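Local coordinates for DUF3299 domain-containing protein (Pseudomonas aeruginosa, PDB 4HSP) that is of unknown function but carries a DUF3299 domain, which probably adopts an OB-like beta-barrel fold, at residues Ser9-Ala14 with Gln96-Lys101; Ile63-Ile68 with Asp109-Pro114; Tyr83-Cys86 with Pro91-Ser94. All coordinates share one frame; numbering follows the deposited sequence.

Contacts 1 and 3 are buried near the middle of the chain, while contact 2 is partly buried and lies at the subunit interfaces. Contact 1 sets an N-terminal loop against the start of strand 98-102. Contact 2 sets the loop 109-114 against strand 55-68. Both reach the same sheet, and they meet where Y99 packs on L66. Contact 3 joins the two arms of one loop between strands 73-80 and 98-102. It touches contact 1 through P92 and I97. Its chemistry is carbon and sulfur alone. Contact 1 adds an amide held by W8, and contact 2 adds a bridging water. Contacts 2 and 3 also touch the third subunit.

Contact 1: residues Ser9-Ala14 with Gln96-Lys101; sequences SQLIPA and QIVYVK. With EDO (1,2-ethanediol), chain G; EDO (1,2-ethanediol), chain E; EDO (1,2-ethanediol), chain D; EDO (1,2-ethanediol), chain C.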
loop_
_atom_site.group_PDB
_atom_site.type_symbol
_atom_site.label_atom_id
_atom_site.label_comp_id
_atom_site.label_asym_id
_atom_site.label_seq_id
_atom_site.Cartn_x
_atom_site.Cartn_y
_atom_site.Cartn_z
ATOM N N SER A 9 5.005 -19.953 17.700
ATOM C CA SER A 9 4.580 -21.199 18.356
ATOM C C SER A 9 5.120 -21.319 19.785
ATOM O O SER A 9 4.527 -22.057 20.570
ATOM C CB SER A 9 4.984 -22.430 17.545
ATOM O OG SER A 9 6.385 -22.473 17.335
ATOM N N GLN A 10 6.222 -20.588 20.133
ATOM C CA GLN A 10 6.808 -20.593 21.485
ATOM C C GLN A 10 5.963 -19.726 22.447
ATOM O O GLN A 10 6.188 -19.738 23.661
ATOM C CB GLN A 10 8.255 -20.098 21.465
ATOM C CG GLN A 10 9.259 -21.050 20.821
ATOM C CD GLN A 10 10.627 -20.423 20.790
ATOM O OE1 GLN A 10 11.043 -19.829 19.801
ATOM N NE2 GLN A 10 11.333 -20.481 21.892
ATOM N N LEU A 11 4.968 -19.000 21.901
ATOM C CA LEU A 11 4.099 -18.140 22.687
ATOM C C LEU A 11 2.829 -18.883 23.076
ATOM O O LEU A 11 2.021 -18.345 23.822
ATOM C CB LEU A 11 3.786 -16.848 21.902
ATOM C CG LEU A 11 4.687 -15.631 22.158
ATOM C CD1 LEU A 11 6.190 -15.949 21.934
ATOM C CD2 LEU A 11 4.228 -14.460 21.334
ATOM N N ILE A 12 2.674 -20.125 22.600
ATOM C CA ILE A 12 1.544 -20.988 22.924
ATOM C C ILE A 12 2.038 -22.067 23.892
ATOM O O ILE A 12 2.898 -22.874 23.516
ATOM C CB ILE A 12 0.833 -21.598 21.679
ATOM C CG1 ILE A 12 0.312 -20.496 20.721
ATOM C CG2 ILE A 12 -0.318 -22.489 22.134
ATOM C CD1 ILE A 12 -0.102 -20.963 19.417
ATOM N N PRO A 13 1.515 -22.102 25.145
ATOM C CA PRO A 13 1.962 -23.126 26.096
ATOM C C PRO A 13 1.535 -24.532 25.690
ATOM O O PRO A 13 0.607 -24.710 24.901
ATOM C CB PRO A 13 1.293 -22.702 27.407
ATOM C CG PRO A 13 0.201 -21.902 27.045
ATOM C CD PRO A 13 0.533 -21.202 25.773
ATOM N N ALA A 14 2.264 -25.521 26.197
ATOM C CA ALA A 14 2.013 -26.940 25.979
ATOM C C ALA A 14 0.595 -27.276 26.458
ATOM O O ALA A 14 0.224 -26.919 27.587
ATOM C CB ALA A 14 3.051 -27.753 26.739
ATOM N N GLN A 96 -1.033 -14.791 20.486
ATOM C CA GLN A 96 -0.448 -14.636 19.151
ATOM C C GLN A 96 -0.467 -13.127 18.804
ATOM O O GLN A 96 -0.540 -12.734 17.649
ATOM C CB GLN A 96 -1.172 -15.523 18.092
ATOM C CG GLN A 96 -1.033 -17.055 18.301
ATOM C CD GLN A 96 0.351 -17.608 18.020
ATOM O OE1 GLN A 96 0.637 -18.089 16.917
ATOM N NE2 GLN A 96 1.232 -17.599 19.028
ATOM N N ILE A 97 -0.399 -12.287 19.852
ATOM C CA ILE A 97 -0.350 -10.821 19.780
ATOM C C ILE A 97 0.576 -10.305 20.882
ATOM O O ILE A 97 0.497 -10.763 22.016
ATOM C CB ILE A 97 -1.748 -10.113 19.886
ATOM C CG1 ILE A 97 -2.852 -10.802 19.037
ATOM C CG2 ILE A 97 -1.621 -8.599 19.568
ATOM C CD1 ILE A 97 -4.234 -10.089 19.007
ATOM N N VAL A 98 1.428 -9.336 20.539
ATOM C CA VAL A 98 2.282 -8.591 21.456
ATOM C C VAL A 98 1.912 -7.093 21.346
ATOM O O VAL A 98 1.932 -6.538 20.248
ATOM C CB VAL A 98 3.801 -8.819 21.188
ATOM C CG1 VAL A 98 4.655 -8.139 22.250
ATOM C CG2 VAL A 98 4.135 -10.309 21.087
ATOM N N TYR A 99 1.577 -6.454 22.473
ATOM C CA TYR A 99 1.362 -5.007 22.540
ATOM C C TYR A 99 2.758 -4.383 22.702
ATOM O O TYR A 99 3.437 -4.629 23.702
ATOM C CB TYR A 99 0.427 -4.650 23.707
ATOM C CG TYR A 99 -0.032 -3.209 23.766
ATOM C CD1 TYR A 99 0.787 -2.214 24.300
ATOM C CD2 TYR A 99 -1.335 -2.857 23.407
ATOM C CE1 TYR A 99 0.355 -0.888 24.391
ATOM C CE2 TYR A 99 -1.788 -1.540 23.515
ATOM C CZ TYR A 99 -0.937 -0.555 24.001
ATOM O OH TYR A 99 -1.392 0.743 24.103
ATOM N N VAL A 100 3.215 -3.645 21.680
ATOM C CA VAL A 100 4.551 -3.041 21.648
ATOM C C VAL A 100 4.455 -1.514 21.811
ATOM O O VAL A 100 3.569 -0.898 21.233
ATOM C CB VAL A 100 5.305 -3.412 20.337
ATOM C CG1 VAL A 100 6.763 -2.974 20.372
ATOM C CG2 VAL A 100 5.197 -4.888 20.030
ATOM N N LYS A 101 5.377 -0.938 22.628
ATOM C CA LYS A 101 5.647 0.494 22.869
ATOM C C LYS A 101 7.100 0.746 22.435
ATOM O O LYS A 101 7.987 -0.013 22.837
ATOM C CB LYS A 101 5.430 0.910 24.350
ATOM C CG LYS A 101 3.969 0.948 24.789
ATOM C CD LYS A 101 3.788 1.624 26.146
ATOM C CE LYS A 101 2.391 1.418 26.707
ATOM N NZ LYS A 101 2.157 2.171 27.977
HETATM C C1 EDO G . 6.219 -24.630 21.940
HETATM O O1 EDO G . 7.157 -24.380 20.888
HETATM C C2 EDO G . 6.569 -23.832 23.238
HETATM O O2 EDO G . 5.461 -23.846 24.143
HETATM C C1 EDO E . 3.894 -24.109 29.412
HETATM O O1 EDO E . 4.675 -24.405 28.232
HETATM C C2 EDO E . 4.024 -22.592 29.803
HETATM O O2 EDO E . 3.146 -22.176 30.861
HETATM C C1 EDO D . 14.768 -19.519 16.730
HETATM O O1 EDO D . 16.125 -19.925 16.738
HETATM C C2 EDO D . 13.911 -20.546 17.493
HETATM O O2 EDO D . 13.560 -20.014 18.761
HETATM C C1 EDO C . 14.381 -18.652 23.868
HETATM O O1 EDO C . 14.444 -19.272 22.567
HETATM C C2 EDO C . 13.450 -19.423 24.866
HETATM O O2 EDO C . 13.312 -18.702 26.100
#
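L11 and Q96 make the closest backbone approach, with their CA atoms 6.7 Å apart. Residues 9-11 end a short 3-10 turn, closed weakly by I12 N and S9 O at 3.4 Å. Q96 lies two residues ahead of V98, where strand 98-102 begins. The side chain of Q96 bends at chi2 (-71°), which turns its amide toward the turn. I12 meets this side chain at about a right angle. I12 CG1 lies 3.5 Å from Q96 NE2, and I12 CD1 lies 3.7 Å from Q96 CD. The ethyl branch of I12 lies over one face of the amide. Q96 NE2 is not left to this apolar contact, because it donates to W8 O and so ties the amide to the residue preceding S9. In the probable OB-like barrel, strand 98-102 pairs with strands 73-80 and 132-144. The 3-10 turn packs beside the entry to that strand. L11 CB adds a contact of 3.9 Å to Q96 NE2. Further on, L11 CD2 reaches V98 CG2 at 4.2 Å, and L59 of strand 55-68 touches both residues. L11 O accepts a bond from Y135 OH. O2 of a 1,2-ethanediol, probably from crystallisation, donates to I12 O at 2.8 Å.

Contact 2: residues Ile63-Ile68 with Asp109-Pro114; sequences IVPLEI and DELYQP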
loop_
_atom_site.group_PDB
_atom_site.type_symbol
_atom_site.label_atom_id
_atom_site.label_comp_id
_atom_site.label_asym_id
_atom_site.label_seq_id
_atom_site.Cartn_x
_atom_site.Cartn_y
_atom_site.Cartn_z
ATOM N N ILE A 63 2.920 -5.084 11.687
ATOM C CA ILE A 63 2.532 -4.014 12.609
ATOM C C ILE A 63 1.113 -3.467 12.324
ATOM O O ILE A 63 0.815 -3.094 11.187
ATOM C CB ILE A 63 3.583 -2.904 12.535
ATOM C CG1 ILE A 63 4.945 -3.416 13.088
ATOM C CG2 ILE A 63 3.091 -1.613 13.229
ATOM C CD1 ILE A 63 6.132 -2.357 12.978
ATOM N N VAL A 64 0.242 -3.512 13.379
ATOM C CA VAL A 64 -1.105 -2.964 13.452
ATOM C C VAL A 64 -0.971 -1.695 14.301
ATOM O O VAL A 64 -0.900 -1.799 15.526
ATOM C CB VAL A 64 -2.171 -3.952 13.995
ATOM C CG1 VAL A 64 -3.558 -3.314 13.970
ATOM C CG2 VAL A 64 -2.180 -5.251 13.197
ATOM N N PRO A 65 -0.879 -0.496 13.676
ATOM C CA PRO A 65 -0.651 0.731 14.457
ATOM C C PRO A 65 -1.796 1.093 15.389
ATOM O O PRO A 65 -2.971 0.898 15.042
ATOM C CB PRO A 65 -0.453 1.806 13.388
ATOM C CG PRO A 65 -1.036 1.269 12.172
ATOM C CD PRO A 65 -0.922 -0.203 12.225
ATOM N N LEU A 66 -1.438 1.633 16.576
ATOM C CA LEU A 66 -2.413 2.014 17.596
ATOM C C LEU A 66 -2.294 3.467 18.009
ATOM O O LEU A 66 -3.274 4.038 18.475
ATOM C CB LEU A 66 -2.253 1.130 18.847
ATOM C CG LEU A 66 -2.553 -0.348 18.722
ATOM C CD1 LEU A 66 -2.283 -1.037 20.023
ATOM C CD2 LEU A 66 -3.975 -0.602 18.302
ATOM N N GLU A 67 -1.083 4.038 17.910
ATOM C CA GLU A 67 -0.789 5.404 18.308
ATOM C C GLU A 67 0.250 6.038 17.371
ATOM O O GLU A 67 1.236 5.378 17.018
ATOM C CB GLU A 67 -0.262 5.407 19.759
ATOM C CG GLU A 67 -0.581 6.661 20.550
ATOM C CD GLU A 67 -1.251 6.400 21.887
ATOM O OE1 GLU A 67 -2.335 5.768 21.898
ATOM O OE2 GLU A 67 -0.694 6.835 22.924
ATOM N N ILE A 68 0.039 7.314 17.001
ATOM C CA ILE A 68 0.949 8.101 16.166
ATOM C C ILE A 68 1.551 9.209 17.026
ATOM O O ILE A 68 0.829 9.853 17.787
ATOM C CB ILE A 68 0.240 8.685 14.900
ATOM C CG1 ILE A 68 -0.265 7.578 13.979
ATOM C CG2 ILE A 68 1.171 9.623 14.118
ATOM C CD1 ILE A 68 -1.328 8.042 13.015
ATOM N N ASP A 109 4.074 4.667 6.482
ATOM C CA ASP A 109 4.177 4.272 5.074
ATOM C C ASP A 109 4.660 2.821 4.889
ATOM O O ASP A 109 3.967 2.022 4.241
ATOM C CB ASP A 109 5.094 5.259 4.285
ATOM C CG ASP A 109 6.545 5.415 4.755
ATOM O OD1 ASP A 109 7.381 4.542 4.414
ATOM O OD2 ASP A 109 6.863 6.457 5.375
ATOM N N GLU A 110 5.814 2.485 5.493
ATOM C CA GLU A 110 6.490 1.206 5.361
ATOM C C GLU A 110 5.934 0.050 6.266
ATOM O O GLU A 110 6.692 -0.849 6.615
ATOM C CB GLU A 110 8.015 1.395 5.544
ATOM C CG GLU A 110 8.495 1.993 6.860
ATOM C CD GLU A 110 10.001 1.992 7.077
ATOM O OE1 GLU A 110 10.734 1.426 6.230
ATOM O OE2 GLU A 110 10.447 2.530 8.117
ATOM N N LEU A 111 4.606 -0.004 6.513
ATOM C CA LEU A 111 3.988 -1.056 7.332
ATOM C C LEU A 111 3.400 -2.210 6.507
ATOM O O LEU A 111 2.663 -3.039 7.048
ATOM C CB LEU A 111 2.896 -0.488 8.257
ATOM C CG LEU A 111 3.309 0.565 9.308
ATOM C CD1 LEU A 111 2.120 0.944 10.182
ATOM C CD2 LEU A 111 4.456 0.083 10.180
ATOM N N TYR A 112 3.752 -2.289 5.224
ATOM C CA TYR A 112 3.317 -3.314 4.257
ATOM C C TYR A 112 4.238 -4.529 4.366
ATOM O O TYR A 112 3.940 -5.599 3.845
ATOM C CB TYR A 112 3.360 -2.722 2.813
ATOM C CG TYR A 112 4.752 -2.267 2.390
ATOM C CD1 TYR A 112 5.260 -1.034 2.796
ATOM C CD2 TYR A 112 5.598 -3.112 1.669
ATOM C CE1 TYR A 112 6.572 -0.655 2.502
ATOM C CE2 TYR A 112 6.907 -2.733 1.355
ATOM C CZ TYR A 112 7.391 -1.505 1.778
ATOM O OH TYR A 112 8.672 -1.107 1.464
ATOM N N GLN A 113 5.392 -4.338 5.006
ATOM C CA GLN A 113 6.431 -5.359 5.150
ATOM C C GLN A 113 6.485 -5.883 6.575
ATOM O O GLN A 113 6.024 -5.178 7.495
ATOM C CB GLN A 113 7.799 -4.763 4.742
ATOM C CG GLN A 113 8.390 -3.783 5.740
ATOM C CD GLN A 113 9.394 -2.877 5.106
ATOM O OE1 GLN A 113 10.430 -3.298 4.590
ATOM N NE2 GLN A 113 9.101 -1.605 5.143
ATOM N N PRO A 114 7.060 -7.103 6.789
ATOM C CA PRO A 114 7.226 -7.573 8.161
ATOM C C PRO A 114 8.452 -6.917 8.782
ATOM O O PRO A 114 9.309 -6.367 8.073
ATOM C CB PRO A 114 7.384 -9.089 8.004
ATOM C CG PRO A 114 7.830 -9.303 6.605
ATOM C CD PRO A 114 7.718 -8.027 5.835
HETATM O O HOH W 1 4.144 -4.361 9.052
#
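One water is gripped by three backbone groups and bridges I63 to the loop around L111. I63 N donates to it at 3.0 Å. The water donates in turn to L111 O at 2.8 Å and to Q113 O at 2.6 Å. It thus links strand 55-68 to a loop without direct hydrogen bonds between the two segments. Beside the water, L111 carries the apolar contact. With chi1 at -61°, its branch points at the strand, and its two methyls divide the work. L111 CD2 packs on I63 CG2 at 3.7 Å, with the two side chains crossing at about a right angle. L111 CD1 meets P65 CG at 3.7 Å, and these two side chains run past each other in opposite directions. In the curled sheet of the probable OB-like fold, the loop connects strands 105-107 and 115-118, and strand 115-118 pairs with strand 55-68. The loop is also braced internally. Q113 NE2 donates to E110 O at 2.9 Å, nearly straight (172°) and in the plane of the Q113 amide. Other chains close in around the contact: P65 also packs on I68 of the second subunit. The Y112 ring meets H88 of the third subunit and Y112 of the fourth.

Contact 3: residues Tyr83-Cys86 with Pro91-Ser94; sequences YGAC and PPPS
C86 has a positive phi (87°), and its chi1 of -51° sets SG anti to the carbonyl carbon. This carries the sulfur to P91. SG lies 3.6 Å from P91 CB and 3.9 Å from P91 CG, so it stands over one face of the pyrrolidine ring, displaced toward CA and CB. The same sulfur reaches P92 CD at 4.2 Å, and it therefore sits near the junction of the two prolines. The A85 methyl, CB, lies 3.8 Å from P92 CD and 3.9 Å from P92 CG, so it meets the CG-CD side of that ring, from above its plane. The contact is apolar throughout. The backbones come close where the loop folds back, with C86 CA and P91 CA 4.2 Å apart. Four residues separate the two segments. P91, P92 and P93 follow one another in a polyproline II conformation, and this extended run offers its first two rings to the other arm. G84 also has a positive phi (92°), so the chain turns ahead of A85. The carbonyl of P92 accepts a hydrogen bond from Q41 NE2 and S94 OG is hydrogen-bonded to A46 N, which ties the proline arm to the loop that holds residues 41 to 46. Y83 stacks on Y83 of the third subunit, and P91 packs on Y147 of that chain. Within the subunit, C86 also touches L130, in the loop ahead of strand 132-144, while A85 and P92 both rest on V80, at the end of strand 73-80, and the proline arm then leads on to strand 98-102.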
loop_
_atom_site.group_PDB
_atom_site.type_symbol
_atom_site.label_atom_id
_atom_site.label_comp_id
_atom_site.label_asym_id
_atom_site.label_seq_id
_atom_site.Cartn_x
_atom_site.Cartn_y
_atom_site.Cartn_z
ATOM N N TYR A 83 -0.095 -10.361 8.097
ATOM C CA TYR A 83 -0.579 -9.095 7.612
ATOM C C TYR A 83 -2.097 -9.137 7.549
ATOM O O TYR A 83 -2.676 -10.160 7.193
ATOM C CB TYR A 83 0.044 -8.798 6.240
ATOM C CG TYR A 83 -0.516 -7.570 5.563
ATOM C CD1 TYR A 83 0.011 -6.309 5.814
ATOM C CD2 TYR A 83 -1.605 -7.663 4.695
ATOM C CE1 TYR A 83 -0.530 -5.165 5.222
ATOM C CE2 TYR A 83 -2.161 -6.529 4.109
ATOM C CZ TYR A 83 -1.618 -5.281 4.368
ATOM O OH TYR A 83 -2.148 -4.168 3.749
ATOM N N GLY A 84 -2.715 -8.022 7.891
ATOM C CA GLY A 84 -4.163 -7.868 7.831
ATOM C C GLY A 84 -4.912 -8.210 9.101
ATOM O O GLY A 84 -6.101 -7.895 9.203
ATOM N N ALA A 85 -4.234 -8.866 10.068
ATOM C CA ALA A 85 -4.808 -9.257 11.354
ATOM C C ALA A 85 -5.456 -8.068 11.997
ATOM O O ALA A 85 -4.821 -7.013 12.082
ATOM C CB ALA A 85 -3.734 -9.817 12.260
ATOM N N CYS A 86 -6.762 -8.219 12.348
ATOM C CA CYS A 86 -7.691 -7.274 12.989
ATOM C C CYS A 86 -8.385 -6.389 11.988
ATOM O O CYS A 86 -9.414 -5.818 12.329
ATOM C CB CYS A 86 -7.017 -6.434 14.074
ATOM S SG CYS A 86 -6.090 -7.400 15.295
ATOM N N PRO A 91 -9.014 -10.776 14.466
ATOM C CA PRO A 91 -7.764 -10.775 15.252
ATOM C C PRO A 91 -7.267 -12.185 15.609
ATOM O O PRO A 91 -8.099 -13.083 15.842
ATOM C CB PRO A 91 -8.165 -10.049 16.548
ATOM C CG PRO A 91 -9.360 -9.301 16.228
ATOM C CD PRO A 91 -10.083 -10.028 15.158
ATOM N N PRO A 92 -5.926 -12.397 15.730
ATOM C CA PRO A 92 -5.421 -13.714 16.191
ATOM C C PRO A 92 -5.770 -13.967 17.668
ATOM O O PRO A 92 -6.178 -13.011 18.343
ATOM C CB PRO A 92 -3.888 -13.583 16.035
ATOM C CG PRO A 92 -3.646 -12.351 15.279
ATOM C CD PRO A 92 -4.815 -11.446 15.522
ATOM N N PRO A 93 -5.581 -15.195 18.231
ATOM C CA PRO A 93 -5.765 -15.372 19.694
ATOM C C PRO A 93 -4.805 -14.458 20.469
ATOM O O PRO A 93 -3.769 -14.067 19.918
ATOM C CB PRO A 93 -5.436 -16.847 19.920
ATOM C CG PRO A 93 -5.548 -17.467 18.592
ATOM C CD PRO A 93 -5.098 -16.446 17.616
ATOM N N SER A 94 -5.148 -14.094 21.722
ATOM C CA SER A 94 -4.367 -13.129 22.522
ATOM C C SER A 94 -2.928 -13.584 22.850
ATOM O O SER A 94 -2.121 -12.770 23.317
ATOM C CB SER A 94 -5.104 -12.774 23.807
ATOM O OG SER A 94 -5.400 -13.932 24.560
#